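Local coordinates for succinate dehydrogenase subunit A (Mycolicibacterium smegmatis MC2 51, PDB 6LUM), which probably oxidises succinate to fumarate as the FAD-bearing flavoprotein subunit of a succinate dehydrogenase complex, at residues D[523-535]-D[541-553]. Sequence-based numbering, arbitrary orientation.
Sequences VGALNRKESRGGH and PNRDDTNYMRHTM
The CA atoms come nearest at Ser-531 and Arg-543 (5.1 Å), and Arg-528 lies 7.0 Å from Tyr-548 by the same measure, where the chain leaving helix 503-527 runs past the loop that leads into strand 550-556. The Arg-528 side chain, bent at chi3 (-74°), turns its guanidinium edge to the backbone of residues 548-550: NH1 donates to Tyr-548 O (2.7 Å) and NH2 to Arg-550 O (2.6 Å), both acceptors lying in its plane. Its NE pairs with Glu-238. Glu-530 points at the 541-553 segment and is gripped from several sides. Arg-532 takes the carboxylate side-on, NE to OE2 and NH2 to OE1, while Arg-528 NH1 reaches OE2 from the opposite face; across the contact, OE1 accepts the backbone N of Asp-544 (3.1 Å). These bonds hold the carboxylate against rotation and probably keep it ionised. At the same end, NH2 of Arg-532 also forms a salt bridge with Asp-545 OD1 (3.3 Å). Over one face of its guanidinium lie CG and CD of Arg-543, the two guanidinium planes 19° apart; the neighbouring positive charges are probably balanced by Asp-545 and by Asp-75, which forms a salt bridge with Arg-543. Lys-529 N lies over one face of the Tyr-548 ring, toward its rim, and Tyr-548 OH touches Lys-529 CG (3.6 Å). Ser-531 OG hydrogen-bonds Tyr-540 O, just outside the segment. Arg-528, Glu-530, Arg-532, Arg-543 and Asp-545 form a salt-bridge network joining the post-helix loop to the strand's approach in the C-terminal region of this fumarate reductase/succinate dehydrogenase flavoprotein.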
ATOM      1  N   VAL D 523       3.604  10.139 -58.828  1.00 21.46           N
ATOM      2  CA  VAL D 523       4.207   9.154 -59.730  1.00 21.46           C
ATOM      3  C   VAL D 523       3.464   7.825 -59.656  1.00 21.46           C
ATOM      4  O   VAL D 523       3.284   7.148 -60.673  1.00 21.46           O
ATOM      5  CB  VAL D 523       5.709   8.976 -59.453  1.00 21.46           C
ATOM      6  CG1 VAL D 523       6.463  10.208 -59.857  1.00 21.46           C
ATOM      7  CG2 VAL D 523       5.961   8.638 -58.019  1.00 21.46           C
ATOM      8  N   GLY D 524       2.996   7.436 -58.469  1.00 20.90           N
ATOM      9  CA  GLY D 524       2.179   6.237 -58.389  1.00 20.90           C
ATOM     10  C   GLY D 524       0.891   6.358 -59.183  1.00 20.90           C
ATOM     11  O   GLY D 524       0.531   5.461 -59.955  1.00 20.90           O
ATOM     12  N   ALA D 525       0.177   7.472 -59.006  1.00 24.11           N
ATOM     13  CA  ALA D 525      -1.081   7.676 -59.711  1.00 24.11           C
ATOM     14  C   ALA D 525      -0.888   7.844 -61.205  1.00 24.11           C
ATOM     15  O   ALA D 525      -1.822   7.592 -61.966  1.00 24.11           O
ATOM     16  CB  ALA D 525      -1.805   8.893 -59.155  1.00 24.11           C
ATOM     17  N   LEU D 526       0.285   8.287 -61.641  1.00 25.40           N
ATOM     18  CA  LEU D 526       0.561   8.354 -63.067  1.00 25.40           C
ATOM     19  C   LEU D 526       0.934   6.992 -63.620  1.00 25.40           C
ATOM     20  O   LEU D 526       0.722   6.724 -64.804  1.00 25.40           O
ATOM     21  CB  LEU D 526       1.676   9.360 -63.331  1.00 25.40           C
ATOM     22  CG  LEU D 526       1.980   9.727 -64.774  1.00 25.40           C
ATOM     23  CD1 LEU D 526       0.707  10.043 -65.503  1.00 25.40           C
ATOM     24  CD2 LEU D 526       2.910  10.914 -64.796  1.00 25.40           C
ATOM     25  N   ASN D 527       1.491   6.126 -62.778  1.00 30.58           N
ATOM     26  CA  ASN D 527       1.798   4.769 -63.207  1.00 30.58           C
ATOM     27  C   ASN D 527       0.533   3.942 -63.384  1.00 30.58           C
ATOM     28  O   ASN D 527       0.341   3.308 -64.424  1.00 30.58           O
ATOM     29  CB  ASN D 527       2.732   4.112 -62.196  1.00 30.58           C
ATOM     30  CG  ASN D 527       3.055   2.686 -62.546  1.00 30.58           C
ATOM     31  OD1 ASN D 527       2.941   2.270 -63.696  1.00 30.58           O
ATOM     32  ND2 ASN D 527       3.459   1.921 -61.548  1.00 30.58           N
ATOM     33  N   ARG D 528      -0.339   3.928 -62.379  1.00 29.81           N
ATOM     34  CA  ARG D 528      -1.501   3.040 -62.410  1.00 29.81           C
ATOM     35  C   ARG D 528      -2.530   3.551 -63.411  1.00 29.81           C
ATOM     36  O   ARG D 528      -3.265   4.496 -63.136  1.00 29.81           O
ATOM     37  CB  ARG D 528      -2.112   2.917 -61.022  1.00 29.81           C
ATOM     38  CG  ARG D 528      -3.160   1.846 -60.937  1.00 29.81           C
ATOM     39  CD  ARG D 528      -3.745   1.726 -59.558  1.00 29.81           C
ATOM     40  NE  ARG D 528      -2.820   1.094 -58.634  1.00 29.81           N
ATOM     41  CZ  ARG D 528      -2.633  -0.214 -58.548  1.00 29.81           C
ATOM     42  NH1 ARG D 528      -3.304  -1.028 -59.339  1.00 29.81           N
ATOM     43  NH2 ARG D 528      -1.776  -0.706 -57.674  1.00 29.81           N
ATOM     44  N   LYS D 529      -2.607   2.908 -64.572  1.00 38.38           N
ATOM     45  CA  LYS D 529      -3.522   3.316 -65.640  1.00 38.38           C
ATOM     46  C   LYS D 529      -4.823   2.517 -65.584  1.00 38.38           C
ATOM     47  O   LYS D 529      -5.165   1.775 -66.499  1.00 38.38           O
ATOM     48  CB  LYS D 529      -2.855   3.149 -66.999  1.00 38.38           C
ATOM     49  CG  LYS D 529      -1.413   3.571 -67.055  1.00 38.38           C
ATOM     50  CD  LYS D 529      -0.847   3.345 -68.440  1.00 38.38           C
ATOM     51  CE  LYS D 529       0.534   3.944 -68.568  1.00 38.38           C
ATOM     52  NZ  LYS D 529       0.530   5.386 -68.220  1.00 38.38           N
ATOM     53  N   GLU D 530      -5.563   2.688 -64.497  1.00 35.93           N
ATOM     54  CA  GLU D 530      -6.852   2.033 -64.335  1.00 35.93           C
ATOM     55  C   GLU D 530      -7.717   2.918 -63.450  1.00 35.93           C
ATOM     56  O   GLU D 530      -7.377   4.071 -63.180  1.00 35.93           O
ATOM     57  CB  GLU D 530      -6.683   0.628 -63.751  1.00 35.93           C
ATOM     58  CG  GLU D 530      -6.226   0.627 -62.318  1.00 35.93           C
ATOM     59  CD  GLU D 530      -6.368  -0.721 -61.671  1.00 35.93           C
ATOM     60  OE1 GLU D 530      -6.737  -1.676 -62.375  1.00 35.93           O
ATOM     61  OE2 GLU D 530      -6.110  -0.829 -60.459  1.00 35.93           O
ATOM     62  N   SER D 531      -8.844   2.382 -62.994  1.00 32.27           N
ATOM     63  CA  SER D 531      -9.740   3.136 -62.120  1.00 32.27           C
ATOM     64  C   SER D 531     -10.261   2.190 -61.045  1.00 32.27           C
ATOM     65  O   SER D 531     -11.322   1.586 -61.202  1.00 32.27           O
ATOM     66  CB  SER D 531     -10.871   3.748 -62.923  1.00 32.27           C
ATOM     67  OG  SER D 531     -10.358   4.624 -63.903  1.00 32.27           O
ATOM     68  N   ARG D 532      -9.536   2.097 -59.940  1.00 31.90           N
ATOM     69  CA  ARG D 532      -9.875   1.168 -58.874  1.00 31.90           C
ATOM     70  C   ARG D 532     -10.007   1.924 -57.565  1.00 31.90           C
ATOM     71  O   ARG D 532      -9.065   2.592 -57.137  1.00 31.90           O
ATOM     72  CB  ARG D 532      -8.821   0.073 -58.749  1.00 31.90           C
ATOM     73  CG  ARG D 532      -9.071  -0.879 -57.603  1.00 31.90           C
ATOM     74  CD  ARG D 532      -7.910  -1.814 -57.421  1.00 31.90           C
ATOM     75  NE  ARG D 532      -7.500  -2.369 -58.698  1.00 31.90           N
ATOM     76  CZ  ARG D 532      -7.987  -3.495 -59.198  1.00 31.90           C
ATOM     77  NH1 ARG D 532      -8.888  -4.176 -58.516  1.00 31.90           N
ATOM     78  NH2 ARG D 532      -7.567  -3.941 -60.371  1.00 31.90           N
ATOM     79  N   GLY D 533     -11.167   1.813 -56.935  1.00 27.77           N
ATOM     80  CA  GLY D 533     -11.324   2.339 -55.591  1.00 27.77           C
ATOM     81  C   GLY D 533     -11.237   3.849 -55.559  1.00 27.77           C
ATOM     82  O   GLY D 533     -11.952   4.550 -56.279  1.00 27.77           O
ATOM     83  N   GLY D 534     -10.350   4.362 -54.706  1.00 27.02           N
ATOM     84  CA  GLY D 534     -10.187   5.797 -54.565  1.00 27.02           C
ATOM     85  C   GLY D 534      -9.486   6.460 -55.728  1.00 27.02           C
ATOM     86  O   GLY D 534      -9.652   7.664 -55.932  1.00 27.02           O
ATOM     87  N   HIS D 535      -8.712   5.705 -56.496  1.00 24.19           N
ATOM     88  CA  HIS D 535      -7.957   6.246 -57.617  1.00 24.19           C
ATOM     89  C   HIS D 535      -8.793   6.111 -58.880  1.00 24.19           C
ATOM     90  O   HIS D 535      -8.961   5.012 -59.405  1.00 24.19           O
ATOM     91  CB  HIS D 535      -6.625   5.518 -57.752  1.00 24.19           C
ATOM     92  CG  HIS D 535      -5.939   5.746 -59.056  1.00 24.19           C
ATOM     93  ND1 HIS D 535      -6.120   4.924 -60.142  1.00 24.19           N
ATOM     94  CD2 HIS D 535      -5.064   6.697 -59.447  1.00 24.19           C
ATOM     95  CE1 HIS D 535      -5.394   5.363 -61.151  1.00 24.19           C
ATOM     96  NE2 HIS D 535      -4.744   6.440 -60.757  1.00 24.19           N
ATOM     97  N   PRO D 541     -11.091   4.680 -67.699  1.00 41.81           N
ATOM     98  CA  PRO D 541     -12.155   4.562 -66.693  1.00 41.81           C
ATOM     99  C   PRO D 541     -12.781   3.169 -66.625  1.00 41.81           C
ATOM    100  O   PRO D 541     -13.987   2.999 -66.807  1.00 41.81           O
ATOM    101  CB  PRO D 541     -13.157   5.616 -67.170  1.00 41.81           C
ATOM    102  CG  PRO D 541     -13.032   5.561 -68.665  1.00 41.81           C
ATOM    103  CD  PRO D 541     -11.617   5.140 -68.994  1.00 41.81           C
ATOM    104  N   ASN D 542     -11.958   2.159 -66.354  1.00 43.16           N
ATOM    105  CA  ASN D 542     -12.471   0.812 -66.104  1.00 43.16           C
ATOM    106  C   ASN D 542     -11.381  -0.038 -65.473  1.00 43.16           C
ATOM    107  O   ASN D 542     -10.223   0.020 -65.894  1.00 43.16           O
ATOM    108  CB  ASN D 542     -13.005   0.162 -67.386  1.00 43.16           C
ATOM    109  CG  ASN D 542     -11.990   0.130 -68.503  1.00 43.16           C
ATOM    110  OD1 ASN D 542     -10.845   0.547 -68.343  1.00 43.16           O
ATOM    111  ND2 ASN D 542     -12.408  -0.374 -69.655  1.00 43.16           N
ATOM    112  N   ARG D 543     -11.751  -0.817 -64.466  1.00 45.62           N
ATOM    113  CA  ARG D 543     -10.784  -1.592 -63.703  1.00 45.62           C
ATOM    114  C   ARG D 543     -10.118  -2.648 -64.578  1.00 45.62           C
ATOM    115  O   ARG D 543     -10.793  -3.392 -65.293  1.00 45.62           O
ATOM    116  CB  ARG D 543     -11.487  -2.238 -62.514  1.00 45.62           C
ATOM    117  CG  ARG D 543     -10.576  -2.917 -61.538  1.00 45.62           C
ATOM    118  CD  ARG D 543     -11.367  -3.419 -60.351  1.00 45.62           C
ATOM    119  NE  ARG D 543     -12.361  -4.406 -60.753  1.00 45.62           N
ATOM    120  CZ  ARG D 543     -13.264  -4.940 -59.940  1.00 45.62           C
ATOM    121  NH1 ARG D 543     -13.304  -4.598 -58.664  1.00 45.62           N
ATOM    122  NH2 ARG D 543     -14.126  -5.825 -60.408  1.00 45.62           N
ATOM    123  N   ASP D 544      -8.787  -2.703 -64.525  1.00 49.52           N
ATOM    124  CA  ASP D 544      -7.999  -3.670 -65.289  1.00 49.52           C
ATOM    125  C   ASP D 544      -7.479  -4.736 -64.328  1.00 49.52           C
ATOM    126  O   ASP D 544      -6.406  -4.620 -63.744  1.00 49.52           O
ATOM    127  CB  ASP D 544      -6.862  -2.970 -66.025  1.00 49.52           C
ATOM    128  CG  ASP D 544      -6.336  -3.778 -67.190  1.00 49.52           C
ATOM    129  OD1 ASP D 544      -6.943  -4.816 -67.519  1.00 49.52           O
ATOM    130  OD2 ASP D 544      -5.312  -3.376 -67.777  1.00 49.52           O
ATOM    131  N   ASP D 545      -8.257  -5.800 -64.181  1.00 50.90           N
ATOM    132  CA  ASP D 545      -7.953  -6.854 -63.222  1.00 50.90           C
ATOM    133  C   ASP D 545      -6.819  -7.761 -63.670  1.00 50.90           C
ATOM    134  O   ASP D 545      -6.385  -8.612 -62.890  1.00 50.90           O
ATOM    135  CB  ASP D 545      -9.204  -7.696 -62.962  1.00 50.90           C
ATOM    136  CG  ASP D 545     -10.205  -6.991 -62.076  1.00 50.90           C
ATOM    137  OD1 ASP D 545      -9.778  -6.240 -61.180  1.00 50.90           O
ATOM    138  OD2 ASP D 545     -11.421  -7.181 -62.278  1.00 50.90           O
ATOM    139  N   THR D 546      -6.327  -7.602 -64.894  1.00 50.45           N
ATOM    140  CA  THR D 546      -5.301  -8.488 -65.426  1.00 50.45           C
ATOM    141  C   THR D 546      -3.907  -7.888 -65.378  1.00 50.45           C
ATOM    142  O   THR D 546      -2.926  -8.632 -65.284  1.00 50.45           O
ATOM    143  CB  THR D 546      -5.623  -8.863 -66.875  1.00 50.45           C
ATOM    144  OG1 THR D 546      -5.151  -7.832 -67.749  1.00 50.45           O
ATOM    145  CG2 THR D 546      -7.123  -9.024 -67.061  1.00 50.45           C
ATOM    146  N   ASN D 547      -3.794  -6.566 -65.439  1.00 53.34           N
ATOM    147  CA  ASN D 547      -2.503  -5.904 -65.453  1.00 53.34           C
ATOM    148  C   ASN D 547      -2.179  -5.158 -64.172  1.00 53.34           C
ATOM    149  O   ASN D 547      -1.002  -5.008 -63.848  1.00 53.34           O
ATOM    150  CB  ASN D 547      -2.426  -4.920 -66.626  1.00 53.34           C
ATOM    151  CG  ASN D 547      -1.043  -4.844 -67.235  1.00 53.34           C
ATOM    152  OD1 ASN D 547      -0.037  -4.984 -66.542  1.00 53.34           O
ATOM    153  ND2 ASN D 547      -0.985  -4.620 -68.542  1.00 53.34           N
ATOM    154  N   TYR D 548      -3.180  -4.695 -63.432  1.00 43.91           N
ATOM    155  CA  TYR D 548      -2.953  -3.799 -62.309  1.00 43.91           C
ATOM    156  C   TYR D 548      -3.611  -4.294 -61.031  1.00 43.91           C
ATOM    157  O   TYR D 548      -4.047  -3.499 -60.203  1.00 43.91           O
ATOM    158  CB  TYR D 548      -3.443  -2.391 -62.630  1.00 43.91           C
ATOM    159  CG  TYR D 548      -2.623  -1.692 -63.675  1.00 43.91           C
ATOM    160  CD1 TYR D 548      -1.308  -1.345 -63.428  1.00 43.91           C
ATOM    161  CD2 TYR D 548      -3.161  -1.384 -64.910  1.00 43.91           C
ATOM    162  CE1 TYR D 548      -0.556  -0.718 -64.377  1.00 43.91           C
ATOM    163  CE2 TYR D 548      -2.414  -0.756 -65.866  1.00 43.91           C
ATOM    164  CZ  TYR D 548      -1.112  -0.427 -65.594  1.00 43.91           C
ATOM    165  OH  TYR D 548      -0.362   0.205 -66.551  1.00 43.91           O
ATOM    166  N   MET D 549      -3.696  -5.603 -60.838  1.00 44.96           N
ATOM    167  CA  MET D 549      -4.123  -6.093 -59.529  1.00 44.96           C
ATOM    168  C   MET D 549      -2.920  -6.439 -58.663  1.00 44.96           C
ATOM    169  O   MET D 549      -2.727  -7.571 -58.228  1.00 44.96           O
ATOM    170  CB  MET D 549      -5.063  -7.281 -59.675  1.00 44.96           C
ATOM    171  CG  MET D 549      -5.688  -7.713 -58.356  1.00 44.96           C
ATOM    172  SD  MET D 549      -6.929  -9.003 -58.504  1.00 44.96           S
ATOM    173  CE  MET D 549      -8.287  -8.042 -59.149  1.00 44.96           C
ATOM    174  N   ARG D 550      -2.081  -5.437 -58.426  1.00 37.31           N
ATOM    175  CA  ARG D 550      -0.915  -5.586 -57.575  1.00 37.31           C
ATOM    176  C   ARG D 550      -0.697  -4.286 -56.821  1.00 37.31           C
ATOM    177  O   ARG D 550      -1.075  -3.209 -57.284  1.00 37.31           O
ATOM    178  CB  ARG D 550       0.333  -5.941 -58.385  1.00 37.31           C
ATOM    179  CG  ARG D 550       0.265  -7.278 -59.085  1.00 37.31           C
ATOM    180  CD  ARG D 550       1.219  -7.343 -60.256  1.00 37.31           C
ATOM    181  NE  ARG D 550       1.002  -6.246 -61.189  1.00 37.31           N
ATOM    182  CZ  ARG D 550       1.623  -6.131 -62.355  1.00 37.31           C
ATOM    183  NH1 ARG D 550       2.499  -7.050 -62.730  1.00 37.31           N
ATOM    184  NH2 ARG D 550       1.369  -5.099 -63.146  1.00 37.31           N
ATOM    185  N   HIS D 551      -0.090  -4.393 -55.648  1.00 29.93           N
ATOM    186  CA  HIS D 551       0.318  -3.208 -54.919  1.00 29.93           C
ATOM    187  C   HIS D 551       1.504  -2.569 -55.617  1.00 29.93           C
ATOM    188  O   HIS D 551       2.386  -3.263 -56.127  1.00 29.93           O
ATOM    189  CB  HIS D 551       0.696  -3.560 -53.487  1.00 29.93           C
ATOM    190  CG  HIS D 551      -0.434  -4.101 -52.671  1.00 29.93           C
ATOM    191  ND1 HIS D 551      -1.587  -3.389 -52.430  1.00 29.93           N
ATOM    192  CD2 HIS D 551      -0.578  -5.279 -52.023  1.00 29.93           C
ATOM    193  CE1 HIS D 551      -2.397  -4.109 -51.677  1.00 29.93           C
ATOM    194  NE2 HIS D 551      -1.807  -5.259 -51.414  1.00 29.93           N
ATOM    195  N   THR D 552       1.522  -1.245 -55.650  1.00 29.31           N
ATOM    196  CA  THR D 552       2.662  -0.503 -56.160  1.00 29.31           C
ATOM    197  C   THR D 552       3.601  -0.194 -55.010  1.00 29.31           C
ATOM    198  O   THR D 552       3.157   0.202 -53.934  1.00 29.31           O
ATOM    199  CB  THR D 552       2.208   0.798 -56.816  1.00 29.31           C
ATOM    200  OG1 THR D 552       1.342   0.507 -57.918  1.00 29.31           O
ATOM    201  CG2 THR D 552       3.396   1.579 -57.315  1.00 29.31           C
ATOM    202  N   MET D 553       4.897  -0.378 -55.229  1.00 30.88           N
ATOM    203  CA  MET D 553       5.897  -0.072 -54.219  1.00 30.88           C
ATOM    204  C   MET D 553       6.908   0.892 -54.810  1.00 30.88           C
ATOM    205  O   MET D 553       7.344   0.716 -55.947  1.00 30.88           O
ATOM    206  CB  MET D 553       6.574  -1.344 -53.720  1.00 30.88           C
ATOM    207  CG  MET D 553       5.593  -2.325 -53.132  1.00 30.88           C
ATOM    208  SD  MET D 553       6.365  -3.632 -52.187  1.00 30.88           S
ATOM    209  CE  MET D 553       6.922  -2.715 -50.773  1.00 30.88           C
TER